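Local coordinates for beta-methylmalyl-CoA dehydratase (Chloroflexus aurantiacus, PDB 4E3E), which catalyses the reversible dehydration of beta-methylmalyl-CoA to mesaconyl-CoA in the glyoxylate assimilation cycle, at residues T37-S42 / H218-R223. Residues are numbered along the deposited sequence; the frame is centred on the assembly and turned at random.
Sequences TSLYGS and HMQATR
Leu39 and Tyr40 both place CG anti to their carbonyl carbon (chi1 -72° and -54°), and from there the two side chains reach Ala221. The packing is apolar: Leu39 CD1 lies 3.8 Å from Ala221 CA and 3.9 Å from its CB. The other methyl, Leu39 CD2, is in plain van der Waals contact with Gln220 OE1, at 3.9 Å. Tyr40 brings its hydroxyl end to the same alanine, with OH 3.2 Å from Ala221 CB and CZ 4.1 Å from that methyl. The CA atoms of Leu39 and Ala221 are 6.9 Å apart. The contact joins the end of helix 30-40 to helix 215-224. Consistent with a double hotdog fold, two hotdog units share a continuous antiparallel sheet that curls round the long helices 65-80 and 250-265. Gly41, with positive phi, is the first residue to leave helix 30-40. Two hydrogen bonds, with His252 ND1 and Tyr225 OH, hold the Tyr40 hydroxyl against the alanine methyl. The side chain of Tyr40 is about 7 Å from that of Asp64, which probably binds substrate. The extended chain of Gln220 carries its amide past Leu39 CD2 to the subunit interface. There NE2 hydrogen-bonds to Ser38 OG of the second subunit, and OE1 accepts from Gln220 NE2 of the third subunit.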
ATOM      1  N   THR A  37      -7.417   0.696  -4.913  1.00 22.32           N
ATOM      2  CA  THR A  37      -6.990   1.020  -6.289  1.00 23.05           C
ATOM      3  C   THR A  37      -5.639   0.359  -6.648  1.00 22.92           C
ATOM      4  O   THR A  37      -5.489  -0.192  -7.740  1.00 24.57           O
ATOM      5  CB  THR A  37      -6.910   2.513  -6.507  1.00 21.64           C
ATOM      6  OG1 THR A  37      -8.197   3.063  -6.221  1.00 20.04           O
ATOM      7  CG2 THR A  37      -6.495   2.858  -7.954  1.00 25.39           C
ATOM      8  N   SER A  38      -4.676   0.404  -5.726  1.00 21.81           N
ATOM      9  CA  SER A  38      -3.308  -0.042  -5.997  1.00 20.56           C
ATOM     10  C   SER A  38      -3.220  -1.561  -6.034  1.00 22.25           C
ATOM     11  O   SER A  38      -2.237  -2.140  -6.514  1.00 23.46           O
ATOM     12  CB  SER A  38      -2.347   0.520  -4.928  1.00 27.43           C
ATOM     13  OG  SER A  38      -2.460  -0.165  -3.667  1.00 20.21           O
ATOM     14  N   LEU A  39      -4.241  -2.211  -5.497  1.00 21.37           N
ATOM     15  CA  LEU A  39      -4.236  -3.660  -5.405  1.00 22.37           C
ATOM     16  C   LEU A  39      -5.021  -4.290  -6.566  1.00 23.21           C
ATOM     17  O   LEU A  39      -4.693  -5.401  -7.007  1.00 25.15           O
ATOM     18  CB  LEU A  39      -4.785  -4.097  -4.043  1.00 20.31           C
ATOM     19  CG  LEU A  39      -3.866  -3.841  -2.839  1.00 17.83           C
ATOM     20  CD1 LEU A  39      -4.736  -3.895  -1.579  1.00 22.02           C
ATOM     21  CD2 LEU A  39      -2.768  -4.909  -2.814  1.00 21.75           C
ATOM     22  N   TYR A  40      -6.042  -3.584  -7.076  1.00 22.46           N
ATOM     23  CA  TYR A  40      -6.830  -4.167  -8.175  1.00 24.11           C
ATOM     24  C   TYR A  40      -6.796  -3.383  -9.485  1.00 26.72           C
ATOM     25  O   TYR A  40      -7.126  -3.930 -10.534  1.00 24.17           O
ATOM     26  CB  TYR A  40      -8.273  -4.467  -7.740  1.00 20.60           C
ATOM     27  CG  TYR A  40      -8.329  -5.334  -6.500  1.00 22.66           C
ATOM     28  CD1 TYR A  40      -8.138  -6.716  -6.585  1.00 22.46           C
ATOM     29  CD2 TYR A  40      -8.525  -4.771  -5.238  1.00 24.30           C
ATOM     30  CE1 TYR A  40      -8.175  -7.516  -5.459  1.00 21.93           C
ATOM     31  CE2 TYR A  40      -8.554  -5.566  -4.094  1.00 24.78           C
ATOM     32  CZ  TYR A  40      -8.384  -6.939  -4.214  1.00 25.27           C
ATOM     33  OH  TYR A  40      -8.402  -7.740  -3.092  1.00 25.63           O
ATOM     34  N   GLY A  41      -6.403  -2.113  -9.428  1.00 24.96           N
ATOM     35  CA  GLY A  41      -6.339  -1.286 -10.630  1.00 25.08           C
ATOM     36  C   GLY A  41      -7.703  -0.927 -11.206  1.00 28.36           C
ATOM     37  O   GLY A  41      -7.813  -0.667 -12.396  1.00 27.92           O
ATOM     38  N   SER A  42      -8.747  -0.889 -10.376  1.00 27.94           N
ATOM     39  CA  SER A  42     -10.074  -0.633 -10.909  1.00 26.06           C
ATOM     40  C   SER A  42     -10.143   0.769 -11.538  1.00 28.64           C
ATOM     41  O   SER A  42      -9.721   1.759 -10.931  1.00 29.17           O
ATOM     42  CB  SER A  42     -11.155  -0.809  -9.843  1.00 32.61           C
ATOM     43  OG  SER A  42     -12.332  -0.107 -10.208  1.00 32.99           O
ATOM     44  N   HIS A 218      -2.014 -10.371  -2.319  1.00 24.35           N
ATOM     45  CA  HIS A 218      -3.250 -10.875  -1.679  1.00 22.83           C
ATOM     46  C   HIS A 218      -3.217 -10.769  -0.165  1.00 24.41           C
ATOM     47  O   HIS A 218      -4.234 -10.416   0.469  1.00 26.30           O
ATOM     48  CB  HIS A 218      -3.621 -12.256  -2.187  1.00 22.96           C
ATOM     49  CG  HIS A 218      -2.774 -13.336  -1.624  1.00 23.52           C
ATOM     50  ND1 HIS A 218      -2.978 -13.835  -0.394  1.00 24.56           N
ATOM     51  CD2 HIS A 218      -1.684 -14.026  -2.159  1.00 26.18           C
ATOM     52  CE1 HIS A 218      -2.065 -14.796  -0.153  1.00 24.71           C
ATOM     53  NE2 HIS A 218      -1.266 -14.890  -1.223  1.00 26.32           N
HETATM   54  N   MSE A 219      -2.036 -10.929   0.427  1.00 21.06           N
HETATM   55  CA  MSE A 219      -1.890 -10.772   1.903  1.00 21.16           C
HETATM   56  C   MSE A 219      -2.206  -9.362   2.264  1.00 21.89           C
HETATM   57  O   MSE A 219      -2.919  -9.104   3.257  1.00 24.33           O
HETATM   58  CB  MSE A 219      -0.490 -11.127   2.421  1.00 20.11           C
HETATM   59  CG  MSE A 219      -0.292 -12.639   2.291  1.00 25.74           C
HETATM   60 SE   MSE A 219       1.553 -12.994   2.897  1.00 40.62          SE
HETATM   61  CE  MSE A 219       1.469 -12.628   4.845  1.00 34.79           C
ATOM     62  N   GLN A 220      -1.717  -8.412   1.470  1.00 19.60           N
ATOM     63  CA  GLN A 220      -1.988  -7.000   1.788  1.00 18.23           C
ATOM     64  C   GLN A 220      -3.479  -6.612   1.699  1.00 20.95           C
ATOM     65  O   GLN A 220      -3.972  -5.827   2.528  1.00 22.07           O
ATOM     66  CB  GLN A 220      -1.094  -6.048   0.969  1.00 17.20           C
ATOM     67  CG  GLN A 220      -1.368  -4.545   1.234  1.00 20.15           C
ATOM     68  CD  GLN A 220      -0.245  -3.672   0.662  1.00 25.18           C
ATOM     69  OE1 GLN A 220       0.185  -3.884  -0.466  1.00 25.84           O
ATOM     70  NE2 GLN A 220       0.241  -2.712   1.438  1.00 25.04           N
ATOM     71  N   ALA A 221      -4.178  -7.134   0.685  1.00 19.63           N
ATOM     72  CA  ALA A 221      -5.607  -6.908   0.550  1.00 23.84           C
ATOM     73  C   ALA A 221      -6.318  -7.552   1.736  1.00 23.15           C
ATOM     74  O   ALA A 221      -7.165  -6.919   2.379  1.00 24.76           O
ATOM     75  CB  ALA A 221      -6.136  -7.449  -0.788  1.00 21.35           C
ATOM     76  N   THR A 222      -5.930  -8.780   2.059  1.00 20.82           N
ATOM     77  CA  THR A 222      -6.585  -9.528   3.154  1.00 25.30           C
ATOM     78  C   THR A 222      -6.425  -8.818   4.519  1.00 24.71           C
ATOM     79  O   THR A 222      -7.375  -8.785   5.330  1.00 27.55           O
ATOM     80  CB  THR A 222      -6.084 -10.989   3.184  1.00 25.52           C
ATOM     81  OG1 THR A 222      -6.190 -11.535   1.856  1.00 25.97           O
ATOM     82  CG2 THR A 222      -6.912 -11.859   4.156  1.00 24.52           C
ATOM     83  N   ARG A 223      -5.244  -8.223   4.758  1.00 22.54           N
ATOM     84  CA  ARG A 223      -5.002  -7.420   5.978  1.00 24.04           C
ATOM     85  C   ARG A 223      -5.783  -6.120   5.977  1.00 24.11           C
ATOM     86  O   ARG A 223      -6.238  -5.651   7.044  1.00 24.41           O
ATOM     87  CB  ARG A 223      -3.506  -7.144   6.180  1.00 24.37           C
ATOM     88  CG  ARG A 223      -2.740  -8.349   6.726  1.00 27.31           C
ATOM     89  CD  ARG A 223      -1.236  -8.169   6.582  1.00 29.85           C
ATOM     90  NE  ARG A 223      -0.520  -9.095   7.441  1.00 28.51           N
ATOM     91  CZ  ARG A 223       0.692  -9.589   7.202  1.00 30.52           C
ATOM     92  NH1 ARG A 223       1.364  -9.252   6.100  1.00 27.76           N
ATOM     93  NH2 ARG A 223       1.233 -10.433   8.078  1.00 27.00           N
TER